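PDB 6CPU: phosphodiesterase from Candida albicans, which is a metal-dependent enzyme of the HD phosphodiesterase clan, holding zinc and magnesium ions in a largely helical chain that also carries a small parallel beta-sheet. Local coordinates for residues Ile46-Pro51 / Leu98-Ile103; Ala2-Leu7 / Asp17-Phe22; Ser118-Leu123 / Lys157-Ile162. One frame throughout, in Å; residues are numbered along the deposited sequence.

Interaction 1: Ile46-Pro51 / Leu98-Ile103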
loop_
_atom_site.group_PDB
_atom_site.type_symbol
_atom_site.label_atom_id
_atom_site.label_comp_id
_atom_site.label_asym_id
_atom_site.label_seq_id
_atom_site.Cartn_x
_atom_site.Cartn_y
_atom_site.Cartn_z
ATOM N N ILE A 46 -17.166 10.636 10.569
ATOM C CA ILE A 46 -16.530 11.873 10.974
ATOM C C ILE A 46 -17.330 13.030 10.388
ATOM O O ILE A 46 -17.615 13.056 9.180
ATOM C CB ILE A 46 -15.067 11.942 10.518
ATOM C CG1 ILE A 46 -14.240 10.881 11.252
ATOM C CG2 ILE A 46 -14.488 13.350 10.738
ATOM C CD1 ILE A 46 -12.843 10.718 10.706
ATOM N N VAL A 47 -17.697 13.980 11.244
ATOM C CA VAL A 47 -18.405 15.195 10.809
ATOM C C VAL A 47 -17.455 16.374 10.939
ATOM O O VAL A 47 -16.873 16.583 12.009
ATOM C CB VAL A 47 -19.673 15.472 11.652
ATOM C CG1 VAL A 47 -20.328 16.779 11.218
ATOM C CG2 VAL A 47 -20.655 14.316 11.553
ATOM N N ILE A 48 -17.260 17.118 9.853
ATOM C CA ILE A 48 -16.451 18.341 9.892
ATOM C C ILE A 48 -17.368 19.559 9.762
ATOM O O ILE A 48 -18.131 19.661 8.813
ATOM C CB ILE A 48 -15.356 18.361 8.814
ATOM C CG1 ILE A 48 -14.451 17.130 8.955
ATOM C CG2 ILE A 48 -14.508 19.623 8.928
ATOM C CD1 ILE A 48 -13.365 17.041 7.904
ATOM N N ILE A 49 -17.267 20.472 10.728
ATOM C CA ILE A 49 -18.085 21.692 10.753
ATOM C C ILE A 49 -17.217 22.868 10.338
ATOM O O ILE A 49 -16.265 23.227 11.035
ATOM C CB ILE A 49 -18.703 21.944 12.146
ATOM C CG1 ILE A 49 -19.343 20.660 12.682
ATOM C CG2 ILE A 49 -19.760 23.051 12.071
ATOM C CD1 ILE A 49 -19.901 20.781 14.088
ATOM N N PHE A 50 -17.540 23.431 9.177
ATOM C CA PHE A 50 -16.901 24.642 8.664
ATOM C C PHE A 50 -17.736 25.875 9.016
ATOM O O PHE A 50 -18.913 25.747 9.363
ATOM C CB PHE A 50 -16.770 24.574 7.141
ATOM C CG PHE A 50 -15.789 23.556 6.664
ATOM C CD1 PHE A 50 -14.444 23.874 6.551
ATOM C CD2 PHE A 50 -16.206 22.276 6.324
ATOM C CE1 PHE A 50 -13.525 22.939 6.103
ATOM C CE2 PHE A 50 -15.290 21.336 5.874
ATOM C CZ PHE A 50 -13.952 21.671 5.759
ATOM N N PRO A 51 -17.131 27.075 8.925
ATOM C CA PRO A 51 -17.901 28.327 9.056
ATOM C C PRO A 51 -18.894 28.504 7.910
ATOM O O PRO A 51 -18.610 28.079 6.784
ATOM C CB PRO A 51 -16.830 29.425 8.990
ATOM C CG PRO A 51 -15.519 28.747 9.167
ATOM C CD PRO A 51 -15.687 27.319 8.753
ATOM N N LEU A 98 -11.774 8.426 4.884
ATOM C CA LEU A 98 -12.184 8.618 6.279
ATOM C C LEU A 98 -13.684 8.786 6.593
ATOM O O LEU A 98 -14.021 9.169 7.719
ATOM C CB LEU A 98 -11.414 9.814 6.870
ATOM C CG LEU A 98 -9.904 9.632 6.983
ATOM C CD1 LEU A 98 -9.273 10.886 7.574
ATOM C CD2 LEU A 98 -9.565 8.420 7.839
ATOM N N ASN A 99 -14.568 8.527 5.642
ATOM C CA ASN A 99 -16.038 8.538 5.898
ATOM C C ASN A 99 -16.519 9.857 6.491
ATOM O O ASN A 99 -17.114 9.879 7.568
ATOM C CB ASN A 99 -16.434 7.393 6.816
ATOM C CG ASN A 99 -15.811 6.094 6.399
ATOM O OD1 ASN A 99 -16.104 5.582 5.311
ATOM N ND2 ASN A 99 -14.917 5.562 7.241
ATOM N N ILE A 100 -16.218 10.948 5.787
ATOM C CA ILE A 100 -16.468 12.297 6.302
ATOM C C ILE A 100 -17.759 12.886 5.730
ATOM O O ILE A 100 -18.005 12.788 4.523
ATOM C CB ILE A 100 -15.290 13.235 5.976
ATOM C CG1 ILE A 100 -14.052 12.850 6.796
ATOM C CG2 ILE A 100 -15.668 14.688 6.224
ATOM C CD1 ILE A 100 -12.745 13.417 6.286
ATOM N N LEU A 101 -18.568 13.483 6.605
ATOM C CA LEU A 101 -19.661 14.391 6.226
ATOM C C LEU A 101 -19.268 15.822 6.588
ATOM O O LEU A 101 -18.903 16.086 7.735
ATOM C CB LEU A 101 -20.927 14.041 6.990
ATOM C CG LEU A 101 -22.157 14.878 6.641
ATOM C CD1 LEU A 101 -22.472 14.765 5.154
ATOM C CD2 LEU A 101 -23.334 14.427 7.471
ATOM N N MET A 102 -19.329 16.726 5.619
ATOM C CA MET A 102 -19.001 18.135 5.839
ATOM C C MET A 102 -20.283 18.950 5.949
ATOM O O MET A 102 -21.174 18.819 5.107
ATOM C CB MET A 102 -18.160 18.676 4.685
ATOM C CG MET A 102 -16.760 18.098 4.616
ATOM S SD MET A 102 -15.769 18.756 3.262
ATOM C CE MET A 102 -16.402 17.843 1.871
ATOM N N ILE A 103 -20.371 19.787 6.979
ATOM C CA ILE A 103 -21.482 20.733 7.110
ATOM C C ILE A 103 -20.959 22.149 7.323
ATOM O O ILE A 103 -19.825 22.343 7.754
ATOM C CB ILE A 103 -22.445 20.356 8.266
ATOM C CG1 ILE A 103 -21.802 20.578 9.633
ATOM C CG2 ILE A 103 -22.907 18.911 8.139
ATOM C CD1 ILE A 103 -22.649 20.074 10.785
#
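Ile46-Ile49 and Ile100-Ile103 lie side by side as neighbouring strands of a four-stranded parallel beta-sheet, in an alpha/beta unit with helices on both faces. The chain passes from one strand to the other through helix 84-94, a beta-alpha-beta crossover. Five backbone bonds join them, their donors coming from the two segments in turn. They start with Ile46 N to Asn99 O, almost straight at 179°, and finish past the strand end with Phe50 N to Ile103 O at 2.9 Å.

Ile46, Ile48, Ile100 and Met102 occupy one face, on which Ile91 of helix 84-94 meets Ile100 and Met102. The isoleucines suit it, since each has two branches to offer its neighbours. CG1 of Ile100 fits against CB of Ile46 at 4.0 Å, while CG2 of Ile100 turns to CD1 of Ile48 at 3.7 Å.

Val47, Ile49, Leu101 and Ile103 make up the other face, where helix 110-124 lies against Val47 and Leu101. Ile103 holds CG1 between its backbone N and carbonyl carbon (chi1 71°), the crowded position. CG1 thereby comes alongside CG1 of Ile49 at 3.9 Å, and CD1 of Ile103 continues to CG1 of Val47 at 4.1 Å.

Phe50 closes the end of the contact, and its ring also meets Phe84 edge-to-face. Its contact with Met102 is Met-aromatic: Met102 sets CG at the ring edge, in the ring plane, and its sulfur approaches obliquely, Met102 SD lying 3.7 Å from Phe50 CE2.

Interaction 2: Ala2-Leu7 / Asp17-Phe22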
loop_
_atom_site.group_PDB
_atom_site.type_symbol
_atom_site.label_atom_id
_atom_site.label_comp_id
_atom_site.label_asym_id
_atom_site.label_seq_id
_atom_site.Cartn_x
_atom_site.Cartn_y
_atom_site.Cartn_z
ATOM N N ALA A 2 -20.763 9.967 16.200
ATOM C CA ALA A 2 -19.752 10.528 15.295
ATOM C C ALA A 2 -18.584 11.180 16.030
ATOM O O ALA A 2 -18.724 11.655 17.161
ATOM C CB ALA A 2 -20.384 11.543 14.372
ATOM N N GLU A 3 -17.429 11.189 15.375
ATOM C CA GLU A 3 -16.326 12.037 15.774
ATOM C C GLU A 3 -16.541 13.365 15.069
ATOM O O GLU A 3 -16.663 13.410 13.841
ATOM C CB GLU A 3 -14.978 11.429 15.375
ATOM C CG GLU A 3 -13.807 12.390 15.555
ATOM C CD GLU A 3 -12.448 11.713 15.490
ATOM O OE1 GLU A 3 -12.244 10.706 16.185
ATOM O OE2 GLU A 3 -11.564 12.200 14.752
ATOM N N VAL A 4 -16.596 14.451 15.835
ATOM C CA VAL A 4 -16.885 15.760 15.277
ATOM C C VAL A 4 -15.632 16.619 15.350
ATOM O O VAL A 4 -14.999 16.723 16.406
ATOM C CB VAL A 4 -18.066 16.455 15.992
ATOM C CG1 VAL A 4 -18.317 17.828 15.385
ATOM C CG2 VAL A 4 -19.330 15.598 15.927
ATOM N N LEU A 5 -15.271 17.199 14.210
ATOM C CA LEU A 5 -14.102 18.050 14.070
ATOM C C LEU A 5 -14.637 19.401 13.668
ATOM O O LEU A 5 -15.282 19.515 12.630
ATOM C CB LEU A 5 -13.174 17.503 12.993
ATOM C CG LEU A 5 -12.816 16.018 13.108
ATOM C CD1 LEU A 5 -11.842 15.649 12.010
ATOM C CD2 LEU A 5 -12.216 15.668 14.457
ATOM N N SER A 6 -14.408 20.421 14.495
ATOM C CA SER A 6 -15.015 21.725 14.264
ATOM C C SER A 6 -14.029 22.880 14.170
ATOM O O SER A 6 -13.053 22.962 14.923
ATOM C CB SER A 6 -16.028 22.034 15.369
ATOM O OG SER A 6 -16.634 23.287 15.123
ATOM N N LEU A 7 -14.321 23.787 13.247
ATOM C CA LEU A 7 -13.581 25.024 13.096
ATOM C C LEU A 7 -14.358 26.194 13.695
ATOM O O LEU A 7 -13.892 27.325 13.647
ATOM C CB LEU A 7 -13.297 25.294 11.621
ATOM C CG LEU A 7 -12.213 24.415 10.986
ATOM C CD1 LEU A 7 -12.164 24.607 9.478
ATOM C CD2 LEU A 7 -10.857 24.721 11.609
ATOM N N ASP A 17 -20.074 11.727 19.663
ATOM C CA ASP A 17 -19.377 10.920 20.669
ATOM C C ASP A 17 -18.197 11.717 21.235
ATOM O O ASP A 17 -18.004 11.778 22.444
ATOM C CB ASP A 17 -18.853 9.606 20.059
ATOM C CG ASP A 17 -18.074 8.741 21.064
ATOM O OD1 ASP A 17 -18.406 8.756 22.268
ATOM O OD2 ASP A 17 -17.131 8.033 20.647
ATOM N N LYS A 18 -17.406 12.310 20.345
ATOM C CA LYS A 18 -16.250 13.102 20.741
ATOM C C LYS A 18 -16.123 14.293 19.800
ATOM O O LYS A 18 -16.344 14.164 18.585
ATOM C CB LYS A 18 -15.004 12.236 20.701
ATOM C CG LYS A 18 -13.787 12.820 21.385
ATOM C CD LYS A 18 -12.698 11.766 21.470
ATOM C CE LYS A 18 -11.495 12.260 22.240
ATOM N NZ LYS A 18 -10.469 11.189 22.364
ATOM N N TYR A 19 -15.782 15.448 20.373
ATOM C CA TYR A 19 -15.766 16.718 19.667
ATOM C C TYR A 19 -14.356 17.290 19.783
ATOM O O TYR A 19 -13.813 17.359 20.890
ATOM C CB TYR A 19 -16.800 17.651 20.312
ATOM C CG TYR A 19 -17.033 18.989 19.627
ATOM C CD1 TYR A 19 -18.161 19.212 18.848
ATOM C CD2 TYR A 19 -16.139 20.044 19.791
ATOM C CE1 TYR A 19 -18.381 20.435 18.240
ATOM C CE2 TYR A 19 -16.353 21.267 19.184
ATOM C CZ TYR A 19 -17.472 21.457 18.415
ATOM O OH TYR A 19 -17.669 22.674 17.820
ATOM N N TYR A 20 -13.765 17.670 18.652
ATOM C CA TYR A 20 -12.443 18.318 18.603
ATOM C C TYR A 20 -12.641 19.687 18.009
ATOM O O TYR A 20 -13.216 19.816 16.934
ATOM C CB TYR A 20 -11.448 17.551 17.715
ATOM C CG TYR A 20 -11.005 16.201 18.217
ATOM C CD1 TYR A 20 -9.699 15.998 18.675
ATOM C CD2 TYR A 20 -11.868 15.112 18.205
ATOM C CE1 TYR A 20 -9.280 14.755 19.115
ATOM C CE2 TYR A 20 -11.449 13.865 18.633
ATOM C CZ TYR A 20 -10.157 13.695 19.093
ATOM O OH TYR A 20 -9.758 12.454 19.535
ATOM N N LYS A 21 -12.192 20.715 18.715
ATOM C CA LYS A 21 -12.260 22.067 18.208
ATOM C C LYS A 21 -10.864 22.429 17.756
ATOM O O LYS A 21 -9.928 22.370 18.537
ATOM C CB LYS A 21 -12.768 23.036 19.295
ATOM C CG LYS A 21 -12.701 24.508 18.920
ATOM C CD LYS A 21 -13.715 24.873 17.852
ATOM C CE LYS A 21 -13.343 26.175 17.177
ATOM N NZ LYS A 21 -13.227 27.270 18.176
ATOM N N PHE A 22 -10.724 22.791 16.492
ATOM C CA PHE A 22 -9.432 23.150 15.945
ATOM C C PHE A 22 -9.367 24.652 15.734
ATOM O O PHE A 22 -10.337 25.263 15.283
ATOM C CB PHE A 22 -9.166 22.389 14.639
ATOM C CG PHE A 22 -8.978 20.926 14.857
ATOM C CD1 PHE A 22 -7.764 20.441 15.318
ATOM C CD2 PHE A 22 -10.037 20.044 14.685
ATOM C CE1 PHE A 22 -7.594 19.087 15.569
ATOM C CE2 PHE A 22 -9.872 18.694 14.940
ATOM C CZ PHE A 22 -8.649 18.217 15.373
HETATM O O HOH W 1 -9.745 11.066 17.303
#
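Tyr20 meets Glu3, Val4 and Leu5 where strand 18-21, outermost in this chain, runs parallel to strand 2-6 in a parallel beta-sheet. Tyr20 is gripped at the backbone first: its N donates to Val4 O and its O accepts from Ser6 N. CG lies anti to the carbonyl carbon (chi1 -68°), and the side chain runs beside Leu5, pointing the same way.

CB of Tyr20 touches Leu5 CD2 at 3.8 Å, and CD2 of the ring reaches the same methyl. The ring edge also has Val4 O in its plane. Farther out, CE2 of Tyr20 passes CD of Glu3 at 3.9 Å, the carboxylate and ring planes being 43° apart.

At the tip the hydroxyl is bridged to Glu3 by a water: Tyr20 OH lies 2.6 Å from the water, which donates to Glu3 OE1. Tyr20 OH also accepts a weak bond from Lys18 NZ. A tyrosine suits this place because its side chain runs beside that of Leu5 while its oxygen reaches the water. Glu3 OE2 is held outside the contact, by a salt bridge to Lys35 and a hydrogen bond with His31 NE2; the His31 ring also meets that of Tyr20.

On the opposite face Tyr19 lies across Val4, CD1 of Tyr19 being 3.7 Å from Val4 CG1. Beyond it, Tyr19 OH bonds to Leu10 O, and Tyr19 CZ comes within 3.4 Å of Ser6 CB.

Interaction 3: Ser118-Leu123 / Lys157-Ile162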
loop_
_atom_site.group_PDB
_atom_site.type_symbol
_atom_site.label_atom_id
_atom_site.label_comp_id
_atom_site.label_asym_id
_atom_site.label_seq_id
_atom_site.Cartn_x
_atom_site.Cartn_y
_atom_site.Cartn_z
ATOM N N SER A 118 -26.355 7.883 11.661
ATOM C CA SER A 118 -26.728 6.617 12.290
ATOM C C SER A 118 -26.590 5.452 11.314
ATOM O O SER A 118 -26.052 4.406 11.668
ATOM C CB SER A 118 -28.155 6.658 12.831
ATOM O OG SER A 118 -28.380 5.499 13.624
ATOM N N SER A 119 -27.063 5.643 10.088
ATOM C CA SER A 119 -26.940 4.616 9.054
ATOM C C SER A 119 -25.470 4.309 8.779
ATOM O O SER A 119 -25.086 3.152 8.724
ATOM C CB SER A 119 -27.629 5.045 7.762
ATOM O OG SER A 119 -29.029 5.099 7.950
ATOM N N ALA A 120 -24.652 5.348 8.622
ATOM C CA ALA A 120 -23.223 5.156 8.379
ATOM C C ALA A 120 -22.535 4.431 9.541
ATOM O O ALA A 120 -21.744 3.500 9.330
ATOM C CB ALA A 120 -22.540 6.489 8.095
ATOM N N LYS A 121 -22.847 4.819 10.773
ATOM C CA LYS A 121 -22.263 4.121 11.914
ATOM C C LYS A 121 -22.585 2.627 11.893
ATOM O O LYS A 121 -21.705 1.793 12.116
ATOM C CB LYS A 121 -22.735 4.718 13.232
ATOM C CG LYS A 121 -22.066 4.075 14.432
ATOM C CD LYS A 121 -22.129 4.973 15.649
ATOM C CE LYS A 121 -21.132 4.545 16.711
ATOM N NZ LYS A 121 -21.490 3.211 17.256
ATOM N N GLU A 122 -23.846 2.301 11.625
ATOM C CA GLU A 122 -24.301 0.912 11.588
ATOM C C GLU A 122 -23.532 0.099 10.542
ATOM O O GLU A 122 -23.251 -1.078 10.747
ATOM C CB GLU A 122 -25.813 0.839 11.324
ATOM C CG GLU A 122 -26.676 1.111 12.557
ATOM C CD GLU A 122 -28.134 1.451 12.234
ATOM O OE1 GLU A 122 -28.604 1.170 11.102
ATOM O OE2 GLU A 122 -28.823 2.004 13.127
ATOM N N LEU A 123 -23.160 0.742 9.439
ATOM C CA LEU A 123 -22.430 0.071 8.360
ATOM C C LEU A 123 -20.904 0.047 8.536
ATOM O O LEU A 123 -20.228 -0.793 7.943
ATOM C CB LEU A 123 -22.785 0.720 7.025
ATOM C CG LEU A 123 -24.263 0.572 6.640
ATOM C CD1 LEU A 123 -24.630 1.530 5.519
ATOM C CD2 LEU A 123 -24.582 -0.860 6.232
ATOM N N LYS A 157 -21.745 7.630 -2.855
ATOM C CA LYS A 157 -21.315 7.132 -1.554
ATOM C C LYS A 157 -22.485 6.544 -0.783
ATOM O O LYS A 157 -23.614 7.024 -0.889
ATOM C CB LYS A 157 -20.739 8.268 -0.724
ATOM C CG LYS A 157 -19.493 8.913 -1.291
ATOM C CD LYS A 157 -19.084 10.054 -0.379
ATOM C CE LYS A 157 -17.953 10.844 -0.980
ATOM N NZ LYS A 157 -17.613 12.022 -0.144
ATOM N N ILE A 158 -22.199 5.527 0.025
ATOM C CA ILE A 158 -23.228 4.876 0.837
ATOM C C ILE A 158 -23.592 5.798 2.001
ATOM O O ILE A 158 -22.720 6.226 2.765
ATOM C CB ILE A 158 -22.756 3.495 1.333
ATOM C CG1 ILE A 158 -22.458 2.583 0.147
ATOM C CG2 ILE A 158 -23.801 2.839 2.226
ATOM C CD1 ILE A 158 -21.693 1.336 0.525
ATOM N N ALA A 159 -24.885 6.120 2.102
ATOM C CA ALA A 159 -25.407 7.112 3.059
ATOM C C ALA A 159 -24.789 8.503 2.869
ATOM O O ALA A 159 -24.723 9.299 3.801
ATOM C CB ALA A 159 -25.215 6.629 4.489
ATOM N N GLY A 160 -24.351 8.793 1.651
ATOM C CA GLY A 160 -23.659 10.032 1.351
ATOM C C GLY A 160 -22.296 10.159 1.996
ATOM O O GLY A 160 -21.689 11.223 1.928
ATOM N N ILE A 161 -21.792 9.082 2.608
ATOM C CA ILE A 161 -20.583 9.177 3.427
ATOM C C ILE A 161 -19.506 8.136 3.117
ATOM O O ILE A 161 -18.312 8.446 3.142
ATOM C CB ILE A 161 -20.999 9.104 4.918
ATOM C CG1 ILE A 161 -21.687 10.415 5.326
ATOM C CG2 ILE A 161 -19.823 8.823 5.826
ATOM C CD1 ILE A 161 -22.432 10.323 6.649
ATOM N N ILE A 162 -19.900 6.901 2.847
ATOM C CA ILE A 162 -18.928 5.834 2.746
ATOM C C ILE A 162 -18.544 5.576 1.290
ATOM O O ILE A 162 -19.409 5.268 0.480
ATOM C CB ILE A 162 -19.483 4.516 3.333
ATOM C CG1 ILE A 162 -19.948 4.721 4.774
ATOM C CG2 ILE A 162 -18.438 3.419 3.224
ATOM C CD1 ILE A 162 -20.768 3.558 5.301
#
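Ala120 and Leu123 meet Ile158, Ala159, Ile161 and Ile162 in an apolar helix-against-loop contact, where helix 110-124 packs on the irregular segment leading towards helix 165-173. Van der Waals contact alone joins the two. Ala120 is small enough to let the loop come near: its CB touches Ile161 CD1 at 4.1 Å, with Ala159 CB and Ile162 CD1 slightly farther off.

One turn along the helix, Leu123 reaches out with a longer side chain. CD1 stands anti to its CA (chi2 165°) and meets Ile158 CG2 at 3.6 Å, the two side chains crossing at about a right angle. Leu123 CB lies 3.9 Å from Ile162 CD1, which thus sits by both helix residues. Ser119 adds its CB beside Ala159, while its OG bonds back to Gln115 O in the helix.

The loop presents its isoleucines through its own backbone bonding. Lys157 to Gly160 form a type II beta turn, with Gly160 N donating to Lys157 O. Ile158 O then accepts from both Ile161 N and Ile162 N, and Ile162 O takes Ile158 N. Two residues facing one in this way is the arrangement of a classic beta bulge.

How the interactions relate
Interactions 1 and 2 belong to one sheet, their centres 9 Å apart. Strands 2-6 and 46-49 are its inner pair, joined by Val47 N to Glu3 O and Leu5 N to Val47 O at 2.8 Å; the methyls Ile49 CD1 and Val4 CG1 pack at 3.6 Å. Interaction 3 is centred about 13 Å from interaction 1; the chain runs from strand 100-103 into helix 110-124, and Ile161 CG2 touches Asn99 O at 3.4 Å. Interactions 2 and 3 do not touch, their nearest atoms being about 5 Å apart. All three centres lie 25 to 28 Å from the centre of the chain, and none supplies the zinc ligands His278, His349, Asp350 and Asp462.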